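Local coordinates for class II aldolase/adducin domain protein (Pseudomonas syringae pv. phaseolicola 1448A, PDB 3OCR), which is of unestablished function but belongs to the class II aldolase/adducin family, which includes aldolases, sugar-phosphate epimerases and the actin-binding adducins, at residues A[54-59]-A[76-81]; A[71-76]-A[85-90]; A[134-139]-A[215-220]; A[142-147]-A[225-230]. All coordinates share one frame; numbering follows the deposited sequence. Where two conformers were deposited one is given.

Contact 1 (A[54-59]-A[76-81]); sequences IYTHFS and LLFDEI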
loop_
_atom_site.group_PDB
_atom_site.type_symbol
_atom_site.label_atom_id
_atom_site.label_comp_id
_atom_site.label_asym_id
_atom_site.label_seq_id
_atom_site.Cartn_x
_atom_site.Cartn_y
_atom_site.Cartn_z
ATOM N N ILE A 54 -14.792 -7.525 -11.658
ATOM C CA ILE A 54 -15.326 -7.677 -13.008
ATOM C C ILE A 54 -16.163 -6.496 -13.487
ATOM O O ILE A 54 -16.826 -6.592 -14.521
ATOM C CB ILE A 54 -16.140 -8.983 -13.169
ATOM C CG1 ILE A 54 -17.170 -9.119 -12.051
ATOM C CG2 ILE A 54 -15.205 -10.185 -13.214
ATOM C CD1 ILE A 54 -18.307 -10.064 -12.366
ATOM N N TYR A 55 -16.163 -5.411 -12.725
ATOM C CA TYR A 55 -16.997 -4.279 -13.042
ATOM C C TYR A 55 -16.122 -3.203 -13.712
ATOM O O TYR A 55 -14.896 -3.333 -13.763
ATOM C CB TYR A 55 -17.714 -3.815 -11.777
ATOM C CG TYR A 55 -18.304 -5.005 -11.032
ATOM C CD1 TYR A 55 -19.444 -5.655 -11.519
ATOM C CD2 TYR A 55 -17.696 -5.515 -9.878
ATOM C CE1 TYR A 55 -19.977 -6.765 -10.871
ATOM C CE2 TYR A 55 -18.222 -6.627 -9.212
ATOM C CZ TYR A 55 -19.367 -7.255 -9.723
ATOM O OH TYR A 55 -19.918 -8.354 -9.105
ATOM N N THR A 56 -16.744 -2.168 -14.251
ATOM C CA THR A 56 -16.052 -1.173 -15.097
ATOM C C THR A 56 -15.477 -1.721 -16.413
ATOM O O THR A 56 -15.177 -2.900 -16.548
ATOM C CB THR A 56 -15.008 -0.294 -14.334
ATOM O OG1 THR A 56 -13.713 -0.913 -14.336
ATOM C CG2 THR A 56 -15.484 0.019 -12.910
ATOM N N HIS A 57 -15.335 -0.821 -17.379
ATOM C CA HIS A 57 -15.138 -1.183 -18.762
ATOM C C HIS A 57 -14.376 -0.124 -19.524
ATOM O O HIS A 57 -14.478 1.074 -19.216
ATOM C CB HIS A 57 -16.497 -1.363 -19.425
ATOM C CG HIS A 57 -17.369 -2.363 -18.734
ATOM N ND1 HIS A 57 -17.207 -3.721 -18.895
ATOM C CD2 HIS A 57 -18.389 -2.204 -17.855
ATOM C CE1 HIS A 57 -18.091 -4.357 -18.148
ATOM N NE2 HIS A 57 -18.819 -3.461 -17.507
ATOM N N PHE A 58 -13.609 -0.582 -20.505
ATOM C CA PHE A 58 -12.959 0.300 -21.484
ATOM C C PHE A 58 -13.536 -0.007 -22.858
ATOM O O PHE A 58 -13.573 -1.172 -23.253
ATOM C CB PHE A 58 -11.451 0.043 -21.531
ATOM C CG PHE A 58 -10.722 0.318 -20.249
ATOM C CD1 PHE A 58 -11.294 1.081 -19.236
ATOM C CD2 PHE A 58 -9.414 -0.131 -20.087
ATOM C CE1 PHE A 58 -10.602 1.337 -18.073
ATOM C CE2 PHE A 58 -8.710 0.138 -18.914
ATOM C CZ PHE A 58 -9.316 0.891 -17.911
ATOM N N SER A 59 -13.932 1.014 -23.616
ATOM C CA SER A 59 -14.425 0.771 -24.989
ATOM C C SER A 59 -13.570 1.515 -26.017
ATOM O O SER A 59 -12.975 2.551 -25.692
ATOM C CB SER A 59 -15.895 1.187 -25.125
ATOM O OG SER A 59 -16.048 2.564 -24.846
ATOM N N LEU A 76 -15.265 -11.603 -17.406
ATOM C CA LEU A 76 -13.809 -11.765 -17.448
ATOM C C LEU A 76 -13.118 -10.660 -16.673
ATOM O O LEU A 76 -13.564 -9.526 -16.691
ATOM C CB LEU A 76 -13.293 -11.722 -18.883
ATOM C CG LEU A 76 -13.617 -12.892 -19.809
ATOM C CD1 LEU A 76 -12.669 -12.829 -21.031
ATOM C CD2 LEU A 76 -13.492 -14.214 -19.088
ATOM N N LEU A 77 -12.016 -11.001 -16.021
ATOM C CA LEU A 77 -11.147 -10.027 -15.370
ATOM C C LEU A 77 -10.261 -9.296 -16.395
ATOM O O LEU A 77 -9.932 -9.849 -17.437
ATOM C CB LEU A 77 -10.265 -10.739 -14.344
ATOM C CG LEU A 77 -10.983 -11.445 -13.197
ATOM C CD1 LEU A 77 -9.992 -12.259 -12.381
ATOM C CD2 LEU A 77 -11.682 -10.388 -12.327
ATOM N N PHE A 78 -9.877 -8.060 -16.075
ATOM C CA PHE A 78 -9.035 -7.216 -16.935
ATOM C C PHE A 78 -7.772 -7.965 -17.309
ATOM O O PHE A 78 -7.244 -7.808 -18.407
ATOM C CB PHE A 78 -8.683 -5.924 -16.205
ATOM C CG PHE A 78 -9.760 -4.856 -16.294
ATOM C CD1 PHE A 78 -11.110 -5.208 -16.417
ATOM C CD2 PHE A 78 -9.422 -3.516 -16.267
ATOM C CE1 PHE A 78 -12.111 -4.229 -16.503
ATOM C CE2 PHE A 78 -10.417 -2.509 -16.344
ATOM C CZ PHE A 78 -11.764 -2.878 -16.462
ATOM N N ASP A 79 -7.337 -8.800 -16.369
ATOM C CA ASP A 79 -6.173 -9.662 -16.442
ATOM C C ASP A 79 -6.276 -10.763 -17.487
ATOM O O ASP A 79 -5.291 -11.432 -17.792
ATOM C CB ASP A 79 -6.068 -10.369 -15.089
ATOM C CG ASP A 79 -4.724 -10.211 -14.467
ATOM O OD1 ASP A 79 -3.822 -9.675 -15.145
ATOM O OD2 ASP A 79 -4.559 -10.612 -13.300
ATOM N N GLU A 80 -7.483 -10.995 -17.982
ATOM C CA GLU A 80 -7.743 -12.136 -18.846
ATOM C C GLU A 80 -7.989 -11.672 -20.262
ATOM O O GLU A 80 -8.078 -12.477 -21.184
ATOM C CB GLU A 80 -8.955 -12.928 -18.347
ATOM C CG GLU A 80 -8.735 -13.660 -17.028
ATOM C CD GLU A 80 -10.020 -14.285 -16.492
ATOM O OE1 GLU A 80 -11.069 -13.597 -16.431
ATOM O OE2 GLU A 80 -9.972 -15.465 -16.116
ATOM N N ILE A 81 -8.092 -10.363 -20.439
ATOM C CA ILE A 81 -8.520 -9.821 -21.721
ATOM C C ILE A 81 -7.407 -10.010 -22.756
ATOM O O ILE A 81 -6.223 -9.845 -22.436
ATOM C CB ILE A 81 -8.901 -8.357 -21.605
ATOM C CG1 ILE A 81 -9.957 -8.156 -20.483
ATOM C CG2 ILE A 81 -9.362 -7.795 -22.977
ATOM C CD1 ILE A 81 -11.255 -9.005 -20.613
HETATM O O HOH W 1 -16.053 -8.570 -16.529
#

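Contact 2 (A[71-76]-A[85-90]); sequences INAFGL and NLVKVD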
loop_
_atom_site.group_PDB
_atom_site.type_symbol
_atom_site.label_atom_id
_atom_site.label_comp_id
_atom_site.label_asym_id
_atom_site.label_seq_id
_atom_site.Cartn_x
_atom_site.Cartn_y
_atom_site.Cartn_z
ATOM N N ILE A 71 -15.423 -4.113 -26.411
ATOM C CA ILE A 71 -15.526 -4.086 -24.949
ATOM C C ILE A 71 -15.231 -5.500 -24.408
ATOM O O ILE A 71 -15.236 -6.491 -25.181
ATOM C CB ILE A 71 -16.924 -3.542 -24.512
ATOM C CG1 ILE A 71 -16.964 -3.210 -23.020
ATOM C CG2 ILE A 71 -18.041 -4.503 -24.955
ATOM C CD1 ILE A 71 -17.850 -2.016 -22.664
ATOM N N ASN A 72 -14.917 -5.597 -23.114
ATOM C CA ASN A 72 -14.698 -6.902 -22.478
ATOM C C ASN A 72 -15.960 -7.758 -22.455
ATOM O O ASN A 72 -17.084 -7.236 -22.388
ATOM C CB ASN A 72 -14.074 -6.781 -21.060
ATOM C CG ASN A 72 -14.990 -6.078 -20.051
ATOM O OD1 ASN A 72 -15.532 -5.004 -20.307
ATOM N ND2 ASN A 72 -15.149 -6.691 -18.890
ATOM N N ALA A 73 -15.750 -9.064 -22.548
ATOM C CA ALA A 73 -16.793 -10.056 -22.343
ATOM C C ALA A 73 -17.239 -10.057 -20.887
ATOM O O ALA A 73 -16.425 -9.861 -19.980
ATOM C CB ALA A 73 -16.296 -11.471 -22.763
ATOM N N PHE A 74 -18.534 -10.328 -20.695
ATOM C CA PHE A 74 -19.222 -10.346 -19.396
ATOM C C PHE A 74 -18.578 -11.320 -18.428
ATOM O O PHE A 74 -18.596 -12.530 -18.661
ATOM C CB PHE A 74 -20.669 -10.804 -19.625
ATOM C CG PHE A 74 -21.651 -10.379 -18.544
ATOM C CD1 PHE A 74 -21.313 -9.412 -17.596
ATOM C CD2 PHE A 74 -22.943 -10.920 -18.524
ATOM C CE1 PHE A 74 -22.243 -8.998 -16.620
ATOM C CE2 PHE A 74 -23.882 -10.513 -17.568
ATOM C CZ PHE A 74 -23.529 -9.552 -16.615
ATOM N N GLY A 75 -17.977 -10.805 -17.365
ATOM C CA GLY A 75 -17.454 -11.691 -16.318
ATOM C C GLY A 75 -15.972 -12.038 -16.367
ATOM O O GLY A 75 -15.472 -12.685 -15.458
ATOM N N LEU A 76 -15.265 -11.603 -17.406
ATOM C CA LEU A 76 -13.809 -11.765 -17.448
ATOM C C LEU A 76 -13.118 -10.660 -16.673
ATOM O O LEU A 76 -13.564 -9.526 -16.691
ATOM C CB LEU A 76 -13.293 -11.722 -18.883
ATOM C CG LEU A 76 -13.617 -12.892 -19.809
ATOM C CD1 LEU A 76 -12.669 -12.829 -21.031
ATOM C CD2 LEU A 76 -13.492 -14.214 -19.088
ATOM N N ASN A 85 -10.300 -11.984 -27.562
ATOM C CA ASN A 85 -11.549 -12.260 -26.834
ATOM C C ASN A 85 -12.435 -11.042 -26.541
ATOM O O ASN A 85 -13.521 -11.157 -25.939
ATOM C CB ASN A 85 -11.315 -13.193 -25.614
ATOM C CG ASN A 85 -10.598 -12.523 -24.439
ATOM O OD1 ASN A 85 -10.639 -11.293 -24.241
ATOM N ND2 ASN A 85 -9.975 -13.355 -23.612
ATOM N N LEU A 86 -11.994 -9.882 -27.015
ATOM C CA LEU A 86 -12.795 -8.681 -26.880
ATOM C C LEU A 86 -14.070 -8.896 -27.670
ATOM O O LEU A 86 -14.101 -9.700 -28.612
ATOM C CB LEU A 86 -12.041 -7.461 -27.385
ATOM C CG LEU A 86 -11.021 -6.975 -26.364
ATOM C CD1 LEU A 86 -9.952 -6.211 -27.083
ATOM C CD2 LEU A 86 -11.711 -6.105 -25.279
ATOM N N VAL A 87 -15.130 -8.211 -27.260
ATOM C CA VAL A 87 -16.398 -8.379 -27.939
ATOM C C VAL A 87 -16.711 -7.149 -28.782
ATOM O O VAL A 87 -16.612 -6.010 -28.289
ATOM C CB VAL A 87 -17.556 -8.659 -26.950
ATOM C CG1 VAL A 87 -18.830 -9.020 -27.704
ATOM C CG2 VAL A 87 -17.185 -9.761 -25.972
ATOM N N LYS A 88 -17.125 -7.390 -30.025
ATOM C CA LYS A 88 -17.560 -6.322 -30.924
ATOM C C LYS A 88 -19.065 -6.166 -30.868
ATOM O O LYS A 88 -19.817 -7.119 -31.141
ATOM C CB LYS A 88 -17.128 -6.583 -32.360
ATOM C CG LYS A 88 -17.446 -5.407 -33.305
ATOM C CD LYS A 88 -16.644 -5.489 -34.596
ATOM C CE LYS A 88 -17.180 -6.568 -35.521
ATOM N NZ LYS A 88 -16.408 -6.576 -36.795
ATOM N N VAL A 89 -19.487 -4.955 -30.514
ATOM C CA VAL A 89 -20.907 -4.630 -30.374
ATOM C C VAL A 89 -21.246 -3.364 -31.192
ATOM O O VAL A 89 -20.345 -2.595 -31.552
ATOM C CB VAL A 89 -21.315 -4.427 -28.889
ATOM C CG1 VAL A 89 -21.067 -5.709 -28.066
ATOM C CG2 VAL A 89 -20.593 -3.243 -28.264
ATOM N N ASP A 90 -22.533 -3.169 -31.485
ATOM C CA ASP A 90 -22.990 -1.960 -32.197
ATOM C C ASP A 90 -23.273 -0.886 -31.151
ATOM O O ASP A 90 -23.035 -1.113 -29.972
ATOM C CB ASP A 90 -24.231 -2.252 -33.066
ATOM C CG ASP A 90 -25.428 -2.773 -32.259
ATOM O OD1 ASP A 90 -25.502 -2.550 -31.032
ATOM O OD2 ASP A 90 -26.316 -3.409 -32.871
HETATM O O HOH W 2 -12.969 -9.740 -23.628
#

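Contact 3 (A[134-139]-A[215-220]); sequences IAVSAQ and IQIAAQ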
loop_
_atom_site.group_PDB
_atom_site.type_symbol
_atom_site.label_atom_id
_atom_site.label_comp_id
_atom_site.label_asym_id
_atom_site.label_seq_id
_atom_site.Cartn_x
_atom_site.Cartn_y
_atom_site.Cartn_z
ATOM N N ILE A 134 -12.398 7.441 -6.850
ATOM C CA ILE A 134 -13.701 7.563 -6.204
ATOM C C ILE A 134 -13.614 8.537 -5.023
ATOM O O ILE A 134 -14.489 9.367 -4.837
ATOM C CB ILE A 134 -14.258 6.202 -5.778
ATOM C CG1 ILE A 134 -14.349 5.255 -6.995
ATOM C CG2 ILE A 134 -15.595 6.352 -5.077
ATOM C CD1 ILE A 134 -14.713 3.866 -6.612
ATOM N N ALA A 135 -12.522 8.465 -4.254
ATOM C CA ALA A 135 -12.351 9.336 -3.101
ATOM C C ALA A 135 -12.395 10.814 -3.503
ATOM O O ALA A 135 -13.121 11.657 -2.895
ATOM C CB ALA A 135 -11.015 8.993 -2.384
ATOM N N VAL A 136 -11.600 11.153 -4.510
ATOM C CA VAL A 136 -11.667 12.525 -5.047
ATOM C C VAL A 136 -13.060 12.853 -5.596
ATOM O O VAL A 136 -13.578 13.977 -5.356
ATOM C CB VAL A 136 -10.553 12.843 -6.089
ATOM C CG1 VAL A 136 -10.767 14.260 -6.640
ATOM C CG2 VAL A 136 -9.144 12.758 -5.443
ATOM N N SER A 137 -13.664 11.898 -6.310
ATOM C CA SER A 137 -15.059 12.036 -6.761
ATOM C C SER A 137 -16.003 12.437 -5.625
ATOM O O SER A 137 -16.947 13.189 -5.852
ATOM C CB SER A 137 -15.587 10.742 -7.376
ATOM O OG SER A 137 -14.669 10.195 -8.309
ATOM N N ALA A 138 -15.759 11.903 -4.426
ATOM C CA ALA A 138 -16.689 12.050 -3.298
ATOM C C ALA A 138 -16.566 13.376 -2.547
ATOM O O ALA A 138 -17.281 13.601 -1.557
ATOM C CB ALA A 138 -16.516 10.885 -2.333
ATOM N N GLN A 139 -15.666 14.256 -2.993
ATOM C CA GLN A 139 -15.400 15.519 -2.277
ATOM C C GLN A 139 -15.983 16.762 -2.970
ATOM O O GLN A 139 -15.884 16.891 -4.198
ATOM C CB GLN A 139 -13.880 15.698 -2.067
ATOM C CG GLN A 139 -13.232 14.526 -1.313
ATOM C CD GLN A 139 -11.731 14.643 -1.170
ATOM O OE1 GLN A 139 -11.078 15.522 -1.761
ATOM N NE2 GLN A 139 -11.162 13.707 -0.436
ATOM N N ILE A 215 -2.133 11.550 -5.148
ATOM C CA ILE A 215 -1.345 12.555 -4.535
ATOM C C ILE A 215 -2.306 13.407 -3.678
ATOM O O ILE A 215 -1.952 13.802 -2.570
ATOM C CB ILE A 215 -0.688 13.484 -5.616
ATOM C CG1 ILE A 215 0.501 12.807 -6.297
ATOM C CG2 ILE A 215 -0.272 14.815 -4.982
ATOM C CD1 ILE A 215 0.807 13.420 -7.686
ATOM N N GLN A 216 -3.505 13.662 -4.181
ATOM C CA GLN A 216 -4.458 14.565 -3.426
ATOM C C GLN A 216 -4.857 13.977 -2.062
ATOM O O GLN A 216 -4.976 14.701 -1.056
ATOM C CB GLN A 216 -5.754 14.757 -4.190
ATOM C CG GLN A 216 -6.783 15.716 -3.372
ATOM C CD GLN A 216 -7.880 16.272 -4.267
ATOM O OE1 GLN A 216 -7.610 16.741 -5.374
ATOM N NE2 GLN A 216 -9.116 16.216 -3.804
ATOM N N ILE A 217 -5.120 12.675 -2.064
ATOM C CA ILE A 217 -5.576 11.970 -0.875
ATOM C C ILE A 217 -4.480 12.061 0.212
ATOM O O ILE A 217 -4.783 12.376 1.358
ATOM C CB ILE A 217 -5.946 10.485 -1.176
ATOM C CG1 ILE A 217 -7.159 10.391 -2.116
ATOM C CG2 ILE A 217 -6.267 9.687 0.141
ATOM C CD1 ILE A 217 -8.311 11.367 -1.774
ATOM N N ALA A 218 -3.222 11.841 -0.184
ATOM C CA ALA A 218 -2.064 12.042 0.749
ATOM C C ALA A 218 -1.931 13.501 1.205
ATOM O O ALA A 218 -1.844 13.792 2.432
ATOM C CB ALA A 218 -0.779 11.572 0.101
ATOM N N ALA A 219 -1.941 14.421 0.235
ATOM C CA ALA A 219 -1.722 15.870 0.488
ATOM C C ALA A 219 -2.658 16.430 1.531
ATOM O O ALA A 219 -2.255 17.217 2.436
ATOM C CB ALA A 219 -1.864 16.680 -0.845
ATOM N N GLN A 220 -3.912 16.013 1.418
ATOM C CA GLN A 220 -4.984 16.567 2.242
ATOM C C GLN A 220 -5.168 15.837 3.607
ATOM O O GLN A 220 -6.112 16.142 4.363
ATOM C CB GLN A 220 -6.289 16.604 1.427
ATOM C CG GLN A 220 -6.995 15.256 1.385
ATOM C CD GLN A 220 -8.070 15.152 0.287
ATOM O OE1 GLN A 220 -8.354 14.046 -0.173
ATOM N NE2 GLN A 220 -8.675 16.280 -0.107
#

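Contact 4 (A[142-147]-A[225-230]); sequences GLLPIS and AELVFP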
loop_
_atom_site.group_PDB
_atom_site.type_symbol
_atom_site.label_atom_id
_atom_site.label_comp_id
_atom_site.label_asym_id
_atom_site.label_seq_id
_atom_site.Cartn_x
_atom_site.Cartn_y
_atom_site.Cartn_z
ATOM N N GLY A 142 -13.858 18.485 -5.358
ATOM C CA GLY A 142 -13.279 17.588 -6.357
ATOM C C GLY A 142 -11.772 17.726 -6.429
ATOM O O GLY A 142 -11.107 17.824 -5.403
ATOM N N LEU A 143 -11.225 17.729 -7.640
ATOM C CA LEU A 143 -9.767 17.710 -7.809
ATOM C C LEU A 143 -9.172 19.093 -7.593
ATOM O O LEU A 143 -9.449 20.012 -8.340
ATOM C CB LEU A 143 -9.382 17.160 -9.190
ATOM C CG LEU A 143 -7.895 16.960 -9.481
ATOM C CD1 LEU A 143 -7.304 15.740 -8.792
ATOM C CD2 LEU A 143 -7.652 16.904 -10.998
ATOM N N LEU A 144 -8.314 19.202 -6.579
ATOM C CA LEU A 144 -7.751 20.473 -6.139
ATOM C C LEU A 144 -6.499 20.847 -6.968
ATOM O O LEU A 144 -5.777 19.952 -7.423
ATOM C CB LEU A 144 -7.428 20.375 -4.633
ATOM C CG LEU A 144 -8.603 20.068 -3.672
ATOM C CD1 LEU A 144 -8.078 19.738 -2.270
ATOM C CD2 LEU A 144 -9.568 21.240 -3.567
ATOM N N PRO A 145 -6.247 22.156 -7.183
ATOM C CA PRO A 145 -5.035 22.551 -7.916
ATOM C C PRO A 145 -3.797 22.692 -6.976
ATOM O O PRO A 145 -3.353 23.799 -6.687
ATOM C CB PRO A 145 -5.438 23.881 -8.545
ATOM C CG PRO A 145 -6.408 24.499 -7.577
ATOM C CD PRO A 145 -7.083 23.329 -6.834
ATOM N N ILE A 146 -3.266 21.579 -6.492
ATOM C CA ILE A 146 -2.225 21.637 -5.423
ATOM C C ILE A 146 -0.962 20.864 -5.771
ATOM O O ILE A 146 -0.045 20.737 -4.947
ATOM C CB ILE A 146 -2.769 21.176 -4.034
ATOM C CG1 ILE A 146 -3.537 19.848 -4.126
ATOM C CG2 ILE A 146 -3.713 22.229 -3.465
ATOM C CD1 ILE A 146 -2.648 18.627 -4.174
ATOM N N SER A 147 -0.919 20.345 -6.984
ATOM C CA SER A 147 0.250 19.626 -7.463
ATOM C C SER A 147 0.410 19.868 -8.956
ATOM O O SER A 147 -0.554 20.173 -9.647
ATOM C CB SER A 147 0.127 18.128 -7.180
ATOM O OG SER A 147 -0.889 17.506 -7.991
ATOM N N ALA A 225 -7.339 22.839 4.654
ATOM C CA ALA A 225 -6.808 24.104 5.169
ATOM C C ALA A 225 -5.269 24.131 5.329
ATOM O O ALA A 225 -4.691 25.186 5.471
ATOM C CB ALA A 225 -7.496 24.487 6.473
ATOM N N GLU A 226 -4.607 22.972 5.264
ATOM C CA GLU A 226 -3.143 22.952 5.347
ATOM C C GLU A 226 -2.474 23.088 3.974
ATOM O O GLU A 226 -1.242 23.195 3.871
ATOM C CB GLU A 226 -2.663 21.683 6.060
ATOM C CG GLU A 226 -3.194 21.547 7.475
ATOM C CD GLU A 226 -2.498 22.491 8.468
ATOM O OE1 GLU A 226 -1.604 23.280 8.053
ATOM O OE2 GLU A 226 -2.838 22.431 9.668
ATOM N N LEU A 227 -3.290 23.100 2.922
ATOM C CA LEU A 227 -2.773 23.050 1.569
ATOM C C LEU A 227 -2.274 24.396 1.076
ATOM O O LEU A 227 -2.836 25.443 1.427
ATOM C CB LEU A 227 -3.829 22.484 0.615
ATOM C CG LEU A 227 -4.286 21.049 0.852
ATOM C CD1 LEU A 227 -5.433 20.744 -0.073
ATOM C CD2 LEU A 227 -3.170 20.067 0.614
ATOM N N VAL A 228 -1.194 24.364 0.307
ATOM C CA VAL A 228 -0.738 25.551 -0.440
ATOM C C VAL A 228 -1.331 25.513 -1.842
ATOM O O VAL A 228 -1.085 24.581 -2.619
ATOM C CB VAL A 228 0.813 25.638 -0.593
ATOM C CG1 VAL A 228 1.203 26.845 -1.435
ATOM C CG2 VAL A 228 1.487 25.717 0.720
ATOM N N PHE A 229 -2.086 26.558 -2.163
ATOM C CA PHE A 229 -2.642 26.751 -3.497
ATOM C C PHE A 229 -1.772 27.771 -4.233
ATOM O O PHE A 229 -1.760 28.960 -3.850
ATOM C CB PHE A 229 -4.086 27.281 -3.387
ATOM C CG PHE A 229 -5.063 26.286 -2.809
ATOM C CD1 PHE A 229 -5.882 25.536 -3.649
ATOM C CD2 PHE A 229 -5.159 26.093 -1.431
ATOM C CE1 PHE A 229 -6.780 24.603 -3.117
ATOM C CE2 PHE A 229 -6.059 25.159 -0.894
ATOM C CZ PHE A 229 -6.867 24.420 -1.732
ATOM N N PRO A 230 -1.034 27.326 -5.278
ATOM C CA PRO A 230 -0.280 28.282 -6.099
ATOM C C PRO A 230 -1.200 29.374 -6.657
ATOM O O PRO A 230 -2.413 29.154 -6.773
ATOM C CB PRO A 230 0.251 27.409 -7.251
ATOM C CG PRO A 230 0.296 26.037 -6.688
ATOM C CD PRO A 230 -0.896 25.945 -5.796
#

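Contact 1 (A[54-59]-A[76-81])
F78 pushes the far rim of its ring against one face of the F58 ring, a T-shaped (edge-to-face) pair inside the mixed beta sheet and helix framework of the class II aldolase/adducin (AraD-like) fold. The geometry supports that name: the centroids lie 5.3 Å apart, the planes meet at 64°, and F78 CE2 comes over the F58 face toward its rim, near CZ. F58 lies in strand 58-61, whereas F78 sits in the loop 76-81 that follows the neighbouring strand 68-71. The chain of F78 starts with CG anti to its carbonyl carbon (chi1 -83°), which directs the side chain toward 54-59, where it crosses those of T56 and F58 at about a right angle. Its leading edge also runs into backbone: T56 O lies near the ring plane, 3.3 Å from F78 CE1. T56 OG1 meets F78 CZ at 3.5 Å, and its rotation is fixed by a hydrogen bond to Y55 O, on a lone pair in that carbonyl's plane.

At the other end I54 brings its CG2 branch to L77 CD2, the two side chains crossing obliquely. Y42 of helix 29-47 meets both phenyl rings, closing an aromatic cluster between sheet and helix. The second subunit reaches this region too, its R262 forming a salt bridge with E80. E80 spends its other oxygen locally, OE1 taking the L77 amide on its anti lone pair. A single water joins the two backbones where the loops come close, donating to I54 O at 2.9 Å and to L76 O at 2.7 Å.

Contact 2 (A[71-76]-A[85-90])
I71 and V87, with the largest buried areas of this contact, face each other as an antiparallel hydrogen-bonded pair where the strands 68-71 and 87-90 run side by side. Two backbone bonds define the register. V87 N points almost along the I71 carbonyl axis, at 2.7 Å from I71 O and with an N-H...O angle of 169°. I71 N returns a more bent bond (150°) to V87 O, lying in that carbonyl's plane. Both side chains project from the same face of the sheet. V87 has CG1 anti to its backbone N (chi1 -172°), so CG2 lies beside that nitrogen and reaches along the partner segment to A73, 3.7 Å from A73 CB.

N85 adds the third part of the contact by extending its amide tip to tip toward L76, where its ND2 lies 3.8 Å from L76 CD1. That amide is held by other bonds, with OD1 accepting from T82 N and ND2 donating to E80 O. Its OD1 also accepts a hydrogen bond from a water that in turn accepts one from A73 N, carrying the link between the two segments past the end of the paired strands. The segment 71-76 meanwhile leaves the sheet through a type II turn, A73 to L76.

L86 and I71 both pack on Y42 of helix 29-47, while strand 95-97 continues the sheet beyond 87-90, its I95 touching V87 and V89.

Contact 3 (A[134-139]-A[215-220])
The backbones of 134-139 and 215-220 are nearest at V136 and I217, whose CA atoms are 7.4 Å apart. Both segments are helix ends: A135, V136, Q216 and I217 meet from within helices 131-137 and 199-219, while Q139 and Q220 lie just past their ends.

Three glutamines form the polar part. Q139 places CG anti to its carbonyl carbon and then runs extended, so its amide arrives tip to tip with those of Q216 and Q220. With Q220 it makes a reciprocal amide pair: Q139 NE2 donates to Q220 OE1 at 2.8 Å (N-H...O 167°), and Q220 NE2 donates back to Q139 OE1 at 3.0 Å. The two amide planes are twisted by 55°, and each donor stands above the acceptor's carbonyl plane. Q139 OE1 is gripped a second time by Q216 NE2, at 2.9 Å but with a more bent N-H...O angle of 133°. Two donors on one oxygen and a donating NE2 fix which way round the Q139 amide lies. Q216 OE1 accepts from L144 N, and its NE2 also donates to G142 O.

Beside this network I217 directs CD1 between A135 CB, 3.6 Å away, and V136 CG2, 4.0 Å away. V136 also rests both methyls against the Q216 amide. Q139 NE2 has a further acceptor in A219 O of the second subunit, and A219 O here receives the equivalent bond from the third subunit. This buried amide network thus joins helix-end packing to the subunit interfaces of the four-chain assembly, consistent with the tetramers common in this aldolase family.

Contact 4 (A[142-147]-A[225-230])
I146 holds CG1 in the crowded position between its backbone N and carbonyl carbon (chi1 48°), which leaves CG2 anti to that carbonyl and aimed at the partner loop. F229 has CG anti to its own carbonyl carbon (chi1 -68°), laying its ring alongside I146. The result is a CH-pi contact, CG2 standing 4.0 Å from the F229 ring centroid and 17° off the ring normal. P145 meets the same ring at its edge, with CD 3.9 Å from F229 CE1. L144 and L227 cross at about a right angle, their CD1 methyls 3.6 Å apart, and I146 CG2 also touches V228 O at 3.6 Å.

P145 is the centre of an inverse gamma turn, a tight bend in 142-147. Its carbonyl oxygen is buried against P230 CD, 3.4 Å away, and has no polar partner in the model. N189 of the third subunit bridges the two loops by donating to both I146 O and V228 O.

This apolar contact joins the loop between helices 131-137 and 148-151 to the one between helices 199-219 and 232-243; I146 and L227 rest on A219 of helix 199-219, and P145 and P230 on I151 of helix 148-151.

Contacts 1 and 2 are neighbours at the sheet, their centres about 9 Å apart; they share L76 and are joined by a hydrogen bond between H57 ND1 and N72 OD1. Contacts 3 and 4, with centres about 11 Å apart, lie across the chain's centre from contact 2, and Q216 ties them through hydrogen bonds to G142 O and L144 N. Contact 1 is buried aromatic and aliphatic packing, and contact 2 rests on strand pairing. Contact 3 is buried too but relies on side-chain amides between helix ends, while contact 4, partly buried and farthest out, is apolar loop packing. Contacts 1 to 3 meet the second subunit, and contacts 3 and 4 the third.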